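PDB 3A32: probable threonyl-tRNA synthetase 1 from Aeropyrum pernix, which probably catalyses the two-step, ATP-dependent attachment of threonine to tRNA(Thr), and lacks the domain needed to deacylate mischarged seryl-tRNA(Thr). Local coordinates for residues L55-A60 / Q459-P464; M332-A337 / E447-P452; A395-N400 / M423-L428. All coordinates share one frame; numbering follows the deposited sequence.

Interaction 1. Residues L55-A60 / Q459-P464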
loop_
_atom_site.group_PDB
_atom_site.type_symbol
_atom_site.label_atom_id
_atom_site.label_comp_id
_atom_site.label_asym_id
_atom_site.label_seq_id
_atom_site.Cartn_x
_atom_site.Cartn_y
_atom_site.Cartn_z
ATOM N N LEU A 55 -4.148 6.503 -0.914
ATOM C CA LEU A 55 -3.121 7.246 -1.590
ATOM C C LEU A 55 -2.151 6.309 -2.354
ATOM O O LEU A 55 -1.948 6.466 -3.583
ATOM C CB LEU A 55 -2.423 8.092 -0.514
ATOM C CG LEU A 55 -2.221 9.600 -0.603
ATOM C CD1 LEU A 55 -3.078 10.302 -1.700
ATOM C CD2 LEU A 55 -2.387 10.226 0.745
ATOM N N ALA A 56 -1.629 5.296 -1.670
ATOM C CA ALA A 56 -0.726 4.346 -2.312
ATOM C C ALA A 56 -1.356 3.705 -3.535
ATOM O O ALA A 56 -0.703 3.547 -4.573
ATOM C CB ALA A 56 -0.294 3.228 -1.316
ATOM N N GLU A 57 -2.635 3.335 -3.382
ATOM C CA GLU A 57 -3.410 2.569 -4.344
ATOM C C GLU A 57 -3.762 3.403 -5.564
ATOM O O GLU A 57 -3.605 2.948 -6.694
ATOM C CB GLU A 57 -4.706 2.080 -3.661
ATOM C CG GLU A 57 -5.612 1.431 -4.631
ATOM C CD GLU A 57 -7.041 1.123 -4.117
ATOM O OE1 GLU A 57 -7.206 0.961 -2.893
ATOM O OE2 GLU A 57 -7.960 1.023 -5.021
ATOM N N VAL A 58 -4.297 4.606 -5.328
ATOM C CA VAL A 58 -4.582 5.584 -6.395
ATOM C C VAL A 58 -3.320 6.008 -7.152
ATOM O O VAL A 58 -3.317 5.998 -8.362
ATOM C CB VAL A 58 -5.303 6.888 -5.853
ATOM C CG1 VAL A 58 -5.418 7.958 -6.963
ATOM C CG2 VAL A 58 -6.702 6.546 -5.287
ATOM N N LEU A 59 -2.257 6.371 -6.448
ATOM C CA LEU A 59 -1.035 6.806 -7.107
ATOM C C LEU A 59 -0.352 5.668 -7.839
ATOM O O LEU A 59 0.127 5.887 -8.942
ATOM C CB LEU A 59 -0.052 7.480 -6.119
ATOM C CG LEU A 59 -0.666 8.712 -5.441
ATOM C CD1 LEU A 59 0.234 9.249 -4.327
ATOM C CD2 LEU A 59 -0.952 9.766 -6.536
ATOM N N ALA A 60 -0.312 4.468 -7.238
ATOM C CA ALA A 60 0.218 3.284 -7.893
ATOM C C ALA A 60 -0.527 2.956 -9.193
ATOM O O ALA A 60 0.092 2.814 -10.245
ATOM C CB ALA A 60 0.227 2.048 -6.932
ATOM N N GLN A 459 -10.210 2.764 -10.493
ATOM C CA GLN A 459 -11.051 2.354 -9.359
ATOM C C GLN A 459 -10.890 3.452 -8.325
ATOM O O GLN A 459 -9.772 3.909 -8.081
ATOM C CB GLN A 459 -10.571 0.956 -8.833
ATOM C CG GLN A 459 -10.277 -0.129 -9.992
ATOM C CD GLN A 459 -9.787 -1.512 -9.490
ATOM O OE1 GLN A 459 -8.608 -1.699 -9.090
ATOM N NE2 GLN A 459 -10.716 -2.508 -9.527
ATOM N N ALA A 460 -11.993 3.936 -7.764
ATOM C CA ALA A 460 -11.885 4.699 -6.525
ATOM C C ALA A 460 -11.815 3.707 -5.330
ATOM O O ALA A 460 -12.581 2.751 -5.273
ATOM C CB ALA A 460 -13.042 5.676 -6.362
ATOM N N PRO A 461 -10.860 3.909 -4.412
ATOM C CA PRO A 461 -10.749 3.106 -3.181
ATOM C C PRO A 461 -11.868 3.257 -2.184
ATOM O O PRO A 461 -12.155 4.356 -1.736
ATOM C CB PRO A 461 -9.459 3.624 -2.500
ATOM C CG PRO A 461 -8.729 4.350 -3.545
ATOM C CD PRO A 461 -9.792 4.919 -4.506
ATOM N N ARG A 462 -12.446 2.126 -1.809
ATOM C CA ARG A 462 -13.398 2.049 -0.749
ATOM C C ARG A 462 -12.721 1.287 0.374
ATOM O O ARG A 462 -12.495 0.076 0.286
ATOM C CB ARG A 462 -14.680 1.279 -1.185
ATOM C CG ARG A 462 -15.360 1.882 -2.434
ATOM C CD ARG A 462 -16.280 2.991 -1.972
ATOM N NE ARG A 462 -16.946 3.638 -3.074
ATOM C CZ ARG A 462 -18.071 3.218 -3.654
ATOM N NH1 ARG A 462 -18.679 2.107 -3.257
ATOM N NH2 ARG A 462 -18.588 3.943 -4.652
ATOM N N ILE A 463 -12.391 2.021 1.417
ATOM C CA ILE A 463 -11.825 1.433 2.589
ATOM C C ILE A 463 -12.755 1.869 3.743
ATOM O O ILE A 463 -12.615 3.017 4.225
ATOM C CB ILE A 463 -10.412 1.926 2.818
ATOM C CG1 ILE A 463 -9.596 1.720 1.511
ATOM C CG2 ILE A 463 -9.845 1.184 4.101
ATOM C CD1 ILE A 463 -8.235 2.336 1.537
ATOM N N PRO A 464 -13.747 0.988 4.098
ATOM C CA PRO A 464 -14.832 1.310 5.056
ATOM C C PRO A 464 -14.333 1.422 6.452
ATOM O O PRO A 464 -13.328 0.795 6.840
ATOM C CB PRO A 464 -15.807 0.126 4.964
ATOM C CG PRO A 464 -15.063 -1.002 4.268
ATOM C CD PRO A 464 -13.891 -0.357 3.495
#
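Both carboxylate oxygens of Glu57 are held by lysines while the group lies against the ring of Pro461. Glu57 OE1 forms a salt bridge with Lys61 of the second subunit. Glu57 OE2 forms another with Lys61 of its own chain. The ring carbons CB and CG of Pro461 therefore meet a carboxylate whose charge already has two lysine partners. Glu57 OE1 comes within 3.5 Å of Pro461 CB. Glu57 OE2 lies 3.7 Å from Pro461 CG, and Glu57 CD is also 3.7 Å from that carbon. The two side chains run past each other in opposite directions. The chain of Glu57 stays extended, with CG anti to the backbone N (chi1 173°), and this carries the carboxylate out from helix 48-65 as far as the proline ring.

Val58, the next residue of the helix, meets the same ring. Its CG2 branch does the touching, at 3.5 Å from Pro461 CG and 3.6 Å from Pro461 CD. The first of these is tighter than usual for two carbons. The two side chains cross at about a right angle. Val58 also packs on Val453 and Ser457 of helix 435-457, so it faces both that helix and the loop that follows it.

Helix 48-65, followed by strand 69-70, lies at the dimer interface, consistent with motif 1 of class II synthetases. The loop 459-464 packs on it. Gln459 and Ala460 exchange hydrogen bonds with their counterparts on the second subunit. The chemistry is mixed: a valine methyl and a carboxylate meet neighbouring parts of the Pro461 ring. The lysines probably keep Glu57 ionised. Because one of them belongs to the second subunit, the Glu57-Pro461 packing is tied to the dimer contact.

Interaction 2. Residues M332-A337 / E447-P452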
loop_
_atom_site.group_PDB
_atom_site.type_symbol
_atom_site.label_atom_id
_atom_site.label_comp_id
_atom_site.label_asym_id
_atom_site.label_seq_id
_atom_site.Cartn_x
_atom_site.Cartn_y
_atom_site.Cartn_z
ATOM N N MET A 332 -10.876 17.754 3.071
ATOM C CA MET A 332 -10.337 16.717 2.193
ATOM C C MET A 332 -11.301 16.417 1.045
ATOM O O MET A 332 -12.550 16.457 1.247
ATOM C CB MET A 332 -10.135 15.406 2.986
ATOM C CG MET A 332 -9.163 15.513 4.201
ATOM S SD MET A 332 -7.538 16.112 3.681
ATOM C CE MET A 332 -6.933 14.655 2.778
ATOM N N PRO A 333 -10.741 16.040 -0.134
ATOM C CA PRO A 333 -11.596 15.534 -1.218
ATOM C C PRO A 333 -12.269 14.234 -0.767
ATOM O O PRO A 333 -11.673 13.502 0.038
ATOM C CB PRO A 333 -10.621 15.238 -2.369
ATOM C CG PRO A 333 -9.221 15.377 -1.802
ATOM C CD PRO A 333 -9.291 16.001 -0.452
ATOM N N PHE A 334 -13.474 13.946 -1.290
ATOM C CA PHE A 334 -14.287 12.836 -0.841
ATOM C C PHE A 334 -13.507 11.521 -0.676
ATOM O O PHE A 334 -13.694 10.820 0.321
ATOM C CB PHE A 334 -15.502 12.635 -1.755
ATOM C CG PHE A 334 -16.371 11.475 -1.376
ATOM C CD1 PHE A 334 -17.466 11.653 -0.534
ATOM C CD2 PHE A 334 -16.144 10.215 -1.925
ATOM C CE1 PHE A 334 -18.315 10.579 -0.205
ATOM C CE2 PHE A 334 -16.965 9.137 -1.596
ATOM C CZ PHE A 334 -18.062 9.315 -0.725
ATOM N N THR A 335 -12.661 11.183 -1.662
ATOM C CA THR A 335 -11.995 9.885 -1.664
ATOM C C THR A 335 -10.991 9.719 -0.478
ATOM O O THR A 335 -10.737 8.604 0.005
ATOM C CB THR A 335 -11.342 9.583 -3.053
ATOM O OG1 THR A 335 -12.377 9.498 -4.066
ATOM C CG2 THR A 335 -10.654 8.248 -3.044
ATOM N N LEU A 336 -10.491 10.853 -0.001
ATOM C CA LEU A 336 -9.470 10.956 1.026
ATOM C C LEU A 336 -9.946 11.468 2.403
ATOM O O LEU A 336 -9.130 11.703 3.300
ATOM C CB LEU A 336 -8.357 11.861 0.492
ATOM C CG LEU A 336 -7.640 11.359 -0.780
ATOM C CD1 LEU A 336 -6.519 12.356 -1.073
ATOM C CD2 LEU A 336 -7.108 9.860 -0.688
ATOM N N ALA A 337 -11.252 11.632 2.583
ATOM C CA ALA A 337 -11.810 12.200 3.796
ATOM C C ALA A 337 -11.861 11.083 4.847
ATOM O O ALA A 337 -12.426 10.001 4.597
ATOM C CB ALA A 337 -13.233 12.756 3.512
ATOM N N GLU A 447 -20.365 8.335 -6.080
ATOM C CA GLU A 447 -19.752 7.927 -7.306
ATOM C C GLU A 447 -19.442 9.120 -8.207
ATOM O O GLU A 447 -18.414 9.127 -8.889
ATOM C CB GLU A 447 -20.609 6.837 -7.982
ATOM C CG GLU A 447 -20.806 5.698 -6.928
ATOM C CD GLU A 447 -21.392 4.361 -7.415
ATOM O OE1 GLU A 447 -22.121 4.347 -8.458
ATOM O OE2 GLU A 447 -21.121 3.322 -6.712
ATOM N N GLU A 448 -20.331 10.111 -8.213
ATOM C CA GLU A 448 -20.081 11.384 -8.891
ATOM C C GLU A 448 -18.872 12.088 -8.238
ATOM O O GLU A 448 -17.970 12.553 -8.918
ATOM C CB GLU A 448 -21.345 12.287 -8.863
ATOM C CG GLU A 448 -21.321 13.471 -9.882
ATOM C CD GLU A 448 -21.072 12.995 -11.347
ATOM O OE1 GLU A 448 -21.818 12.064 -11.811
ATOM O OE2 GLU A 448 -20.129 13.523 -12.019
ATOM N N LEU A 449 -18.816 12.104 -6.915
ATOM C CA LEU A 449 -17.641 12.701 -6.239
ATOM C C LEU A 449 -16.343 11.892 -6.468
ATOM O O LEU A 449 -15.249 12.447 -6.346
ATOM C CB LEU A 449 -17.903 12.921 -4.732
ATOM C CG LEU A 449 -19.137 13.741 -4.347
ATOM C CD1 LEU A 449 -19.379 13.738 -2.807
ATOM C CD2 LEU A 449 -19.027 15.176 -4.886
ATOM N N GLU A 450 -16.475 10.609 -6.831
ATOM C CA GLU A 450 -15.336 9.681 -6.988
ATOM C C GLU A 450 -14.852 9.680 -8.422
ATOM O O GLU A 450 -13.766 9.224 -8.729
ATOM C CB GLU A 450 -15.741 8.258 -6.606
ATOM C CG GLU A 450 -15.750 8.040 -5.111
ATOM C CD GLU A 450 -16.255 6.671 -4.706
ATOM O OE1 GLU A 450 -16.999 6.006 -5.485
ATOM O OE2 GLU A 450 -15.911 6.257 -3.593
ATOM N N SER A 451 -15.679 10.227 -9.293
ATOM C CA SER A 451 -15.486 10.166 -10.727
ATOM C C SER A 451 -14.106 10.639 -11.182
ATOM O O SER A 451 -13.451 9.965 -11.978
ATOM C CB SER A 451 -16.582 11.008 -11.408
ATOM O OG SER A 451 -16.592 10.633 -12.744
ATOM N N PRO A 452 -13.661 11.818 -10.702
ATOM C CA PRO A 452 -12.332 12.251 -11.116
ATOM C C PRO A 452 -11.225 11.261 -10.677
ATOM O O PRO A 452 -10.240 11.111 -11.403
ATOM C CB PRO A 452 -12.131 13.594 -10.362
ATOM C CG PRO A 452 -13.486 14.061 -10.022
ATOM C CD PRO A 452 -14.281 12.780 -9.767
HETATM O O HOH W 1 -12.624 12.296 -4.204
#
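The ring of Phe334 meets Glu450 at its edge, with OE2 lying in the ring plane. Phe334 CE2 and Glu450 OE2 are 3.7 Å apart, and the ring and carboxylate planes are 76° from each other. Leu449 approaches obliquely, its CD1 3.6 Å from Phe334 CD1. Leu449 CB also packs on Phe334 CB at 3.8 Å, and these two side chains cross at about a right angle. Phe334 CB already points to the helix, and with CG anti to the backbone N (chi1 178°) the ring extends along Leu449 and Glu450.

Thr335 adds a smaller touch. Its OG1 lies 3.8 Å from Glu450 CG, on the methylene part of the glutamate. A water joins the backbones: it accepts from Thr335 N at 2.8 Å and gives a weak bond to Leu449 O at 3.4 Å.

The polar end of Glu450 has a stronger partner, since OE1 makes a salt bridge with Arg462. Phe334 also packs on Ala398 and Val399, so its ring lies between helix 435-457 and the start of the inner strand 399-403.

Residues 332-337 include a short 3-10 turn in the loop between helix 317-327 and strand 341-347, which probably connects the catalytic part to the anticodon-binding domain. The contact seats this loop on helix 435-457. The carboxylate meets the ring at its C-H rim, probably a mildly favourable electrostatic fit for a buried acid.

Interaction 3. Residues A395-N400 / M423-L428. With SO4 (sulfate ion), chain D; SO4 (sulfate ion), chain B.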
loop_
_atom_site.group_PDB
_atom_site.type_symbol
_atom_site.label_atom_id
_atom_site.label_comp_id
_atom_site.label_asym_id
_atom_site.label_seq_id
_atom_site.Cartn_x
_atom_site.Cartn_y
_atom_site.Cartn_z
ATOM N N ALA A 395 -14.363 17.296 12.818
ATOM C CA ALA A 395 -14.357 16.123 11.976
ATOM C C ALA A 395 -14.484 16.414 10.467
ATOM O O ALA A 395 -13.950 15.632 9.641
ATOM C CB ALA A 395 -15.433 15.185 12.410
ATOM N N LYS A 396 -15.174 17.521 10.116
ATOM C CA LYS A 396 -15.301 17.970 8.723
ATOM C C LYS A 396 -15.616 16.824 7.744
ATOM O O LYS A 396 -14.806 16.553 6.820
ATOM C CB LYS A 396 -14.042 18.713 8.277
ATOM C CG LYS A 396 -13.838 20.041 8.967
ATOM C CD LYS A 396 -12.504 20.679 8.646
ATOM C CE LYS A 396 -12.474 22.074 9.245
ATOM N NZ LYS A 396 -12.400 22.087 10.738
ATOM N N PRO A 397 -16.777 16.125 7.951
ATOM C CA PRO A 397 -17.100 14.968 7.111
ATOM C C PRO A 397 -17.263 15.428 5.682
ATOM O O PRO A 397 -17.679 16.554 5.463
ATOM C CB PRO A 397 -18.449 14.484 7.679
ATOM C CG PRO A 397 -18.475 15.026 9.110
ATOM C CD PRO A 397 -17.848 16.395 8.929
ATOM N N ALA A 398 -16.929 14.598 4.706
ATOM C CA ALA A 398 -17.112 14.989 3.301
ATOM C C ALA A 398 -18.586 15.325 3.011
ATOM O O ALA A 398 -18.875 16.351 2.415
ATOM C CB ALA A 398 -16.577 13.882 2.324
ATOM N N VAL A 399 -19.517 14.487 3.467
ATOM C CA VAL A 399 -20.957 14.681 3.196
ATOM C C VAL A 399 -21.717 14.549 4.513
ATOM O O VAL A 399 -21.487 13.579 5.204
ATOM C CB VAL A 399 -21.477 13.621 2.152
ATOM C CG1 VAL A 399 -22.982 13.813 1.825
ATOM C CG2 VAL A 399 -20.650 13.668 0.794
ATOM N N ASN A 400 -22.573 15.521 4.874
ATOM C CA ASN A 400 -23.523 15.404 6.012
ATOM C C ASN A 400 -24.904 14.987 5.539
ATOM O O ASN A 400 -25.424 15.600 4.614
ATOM C CB ASN A 400 -23.646 16.699 6.888
ATOM C CG ASN A 400 -22.321 17.114 7.529
ATOM O OD1 ASN A 400 -21.410 16.282 7.734
ATOM N ND2 ASN A 400 -22.189 18.429 7.828
ATOM N N MET A 423 -15.668 26.557 -0.854
ATOM C CA MET A 423 -15.416 26.311 0.579
ATOM C C MET A 423 -16.690 26.501 1.398
ATOM O O MET A 423 -16.657 27.101 2.450
ATOM C CB MET A 423 -14.301 27.221 1.142
ATOM C CG MET A 423 -12.881 26.921 0.588
ATOM S SD MET A 423 -12.200 25.351 1.131
ATOM C CE MET A 423 -12.110 25.632 2.915
ATOM N N LYS A 424 -17.802 25.965 0.895
ATOM C CA LYS A 424 -19.099 25.991 1.544
ATOM C C LYS A 424 -19.759 24.637 1.357
ATOM O O LYS A 424 -19.537 23.962 0.338
ATOM C CB LYS A 424 -20.006 27.083 0.918
ATOM C CG LYS A 424 -19.460 28.543 1.086
ATOM C CD LYS A 424 -20.564 29.605 0.880
ATOM C CE LYS A 424 -20.102 31.068 0.554
ATOM N NZ LYS A 424 -21.149 32.125 1.062
ATOM N N ARG A 425 -20.584 24.266 2.336
ATOM C CA ARG A 425 -21.601 23.220 2.180
ATOM C C ARG A 425 -22.625 23.541 1.092
ATOM O O ARG A 425 -23.092 24.689 0.947
ATOM C CB ARG A 425 -22.363 23.010 3.500
ATOM C CG ARG A 425 -21.511 22.434 4.615
ATOM C CD ARG A 425 -21.506 20.924 4.569
ATOM N NE ARG A 425 -20.606 20.370 5.595
ATOM C CZ ARG A 425 -19.978 19.209 5.471
ATOM N NH1 ARG A 425 -20.134 18.472 4.367
ATOM N NH2 ARG A 425 -19.190 18.805 6.432
ATOM N N ARG A 426 -23.007 22.533 0.341
ATOM C CA ARG A 426 -24.022 22.735 -0.652
ATOM C C ARG A 426 -25.107 21.695 -0.462
ATOM O O ARG A 426 -24.831 20.503 -0.501
ATOM C CB ARG A 426 -23.418 22.670 -2.057
ATOM C CG ARG A 426 -24.410 22.969 -3.164
ATOM C CD ARG A 426 -23.703 23.117 -4.547
ATOM N NE ARG A 426 -23.321 21.810 -5.055
ATOM C CZ ARG A 426 -24.157 20.960 -5.661
ATOM N NH1 ARG A 426 -25.450 21.281 -5.867
ATOM N NH2 ARG A 426 -23.682 19.781 -6.067
ATOM N N ARG A 427 -26.345 22.175 -0.286
ATOM C CA ARG A 427 -27.507 21.343 -0.016
ATOM C C ARG A 427 -28.058 20.665 -1.222
ATOM O O ARG A 427 -28.248 21.280 -2.272
ATOM C CB ARG A 427 -28.604 22.182 0.661
ATOM C CG ARG A 427 -29.683 21.370 1.288
ATOM C CD ARG A 427 -30.561 22.171 2.191
ATOM N NE ARG A 427 -31.825 21.456 2.316
ATOM C CZ ARG A 427 -32.883 21.861 3.022
ATOM N NH1 ARG A 427 -32.881 23.012 3.675
ATOM N NH2 ARG A 427 -33.973 21.118 3.031
ATOM N N LEU A 428 -28.314 19.365 -1.089
ATOM C CA LEU A 428 -29.002 18.598 -2.138
ATOM C C LEU A 428 -30.228 17.999 -1.515
ATOM O O LEU A 428 -30.254 17.712 -0.331
ATOM C CB LEU A 428 -28.156 17.442 -2.698
ATOM C CG LEU A 428 -26.689 17.639 -3.051
ATOM C CD1 LEU A 428 -26.067 16.265 -3.309
ATOM C CD2 LEU A 428 -26.491 18.575 -4.251
HETATM S S SO4 D . -36.379 22.801 5.059
HETATM O O1 SO4 D . -37.281 23.197 6.135
HETATM O O2 SO4 D . -37.076 23.049 3.786
HETATM O O3 SO4 D . -35.151 23.581 5.171
HETATM O O4 SO4 D . -35.973 21.409 5.258
HETATM S S SO4 B . -12.278 25.711 11.249
HETATM O O1 SO4 B . -13.686 25.527 10.854
HETATM O O2 SO4 B . -11.271 25.999 10.224
HETATM O O3 SO4 B . -12.344 26.903 12.068
HETATM O O4 SO4 B . -11.856 24.518 11.981
#
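Strands 399-403 and 424-431 run in the same direction with strand 412-419 between them, and the closest CA atoms of the two segments, Val399 and Arg425, are 8.6 Å apart. The gap is crossed by one long side chain. Arg425 bends at chi2 (-88°), and its guanidinium reaches the turn that leads into strand 399-403. Arg425 NH2 bonds to Pro397 O at 2.9 Å, with an N-H...O angle of 156°. This carbonyl receives the donor in its own plane and lies near the guanidinium plane. Arg425 NH1 adds weak bonds, at 3.3 Å to Pro397 O and at 3.1 Å to Ala398 O. Pro397 O is therefore shared by both terminal nitrogens.

Asn400 ND2 sits over one face of the guanidinium, 3.1 Å above the plane and offset toward the rim. The amide and guanidinium planes are 40° apart. ND2 and the arginine nitrogens are all donors, so they do not bond to each other. Glu392 OE2 serves both: it forms a salt bridge with Arg425 NE and accepts a weak hydrogen bond from Asn400 ND2.

Two sulfates, probably from the crystallisation liquor, mark other positive groups. Arg427 meets one with NH1 to O3 at 2.8 Å and NH2 to O4 at 3.0 Å. Lys396 NZ holds O4 of the other at 2.8 Å.

With a leucine in place of Arg425, the carbonyls of Pro397 and Ala398 would probably lose these donors, and Glu392 its charged mate. The contact lies in the anticodon-binding domain and joins the outer strand 424-431 to the loop that enters the inner strand 399-403. The guanidinium shares its N-H groups between backbone carbonyls and one acid. Glu392 is likely to offset the charge of Arg425, which also has Arg331 close by.

From the N terminus, helix 48-65 comes first. Its partner, the loop 459-464, arrives almost at the end of the chain, so interaction 1 closes the longest loop. Interaction 2 lies within that span and joins the loop 332-337 to helix 435-457. Interaction 3 lies within interaction 2 and closes a short loop. The three nest and none cross. Interactions 1 and 2 touch through Arg462 with Glu450 and through Pro461 with Thr335. Interactions 2 and 3 touch through Phe334 and Ala398. Interactions 1 and 3 do not meet. Interactions 1 and 2 bring helix 48-65 and the loop 332-337 together with helix 435-457 and the loop after it, while interaction 3 ties strands within the anticodon-binding domain.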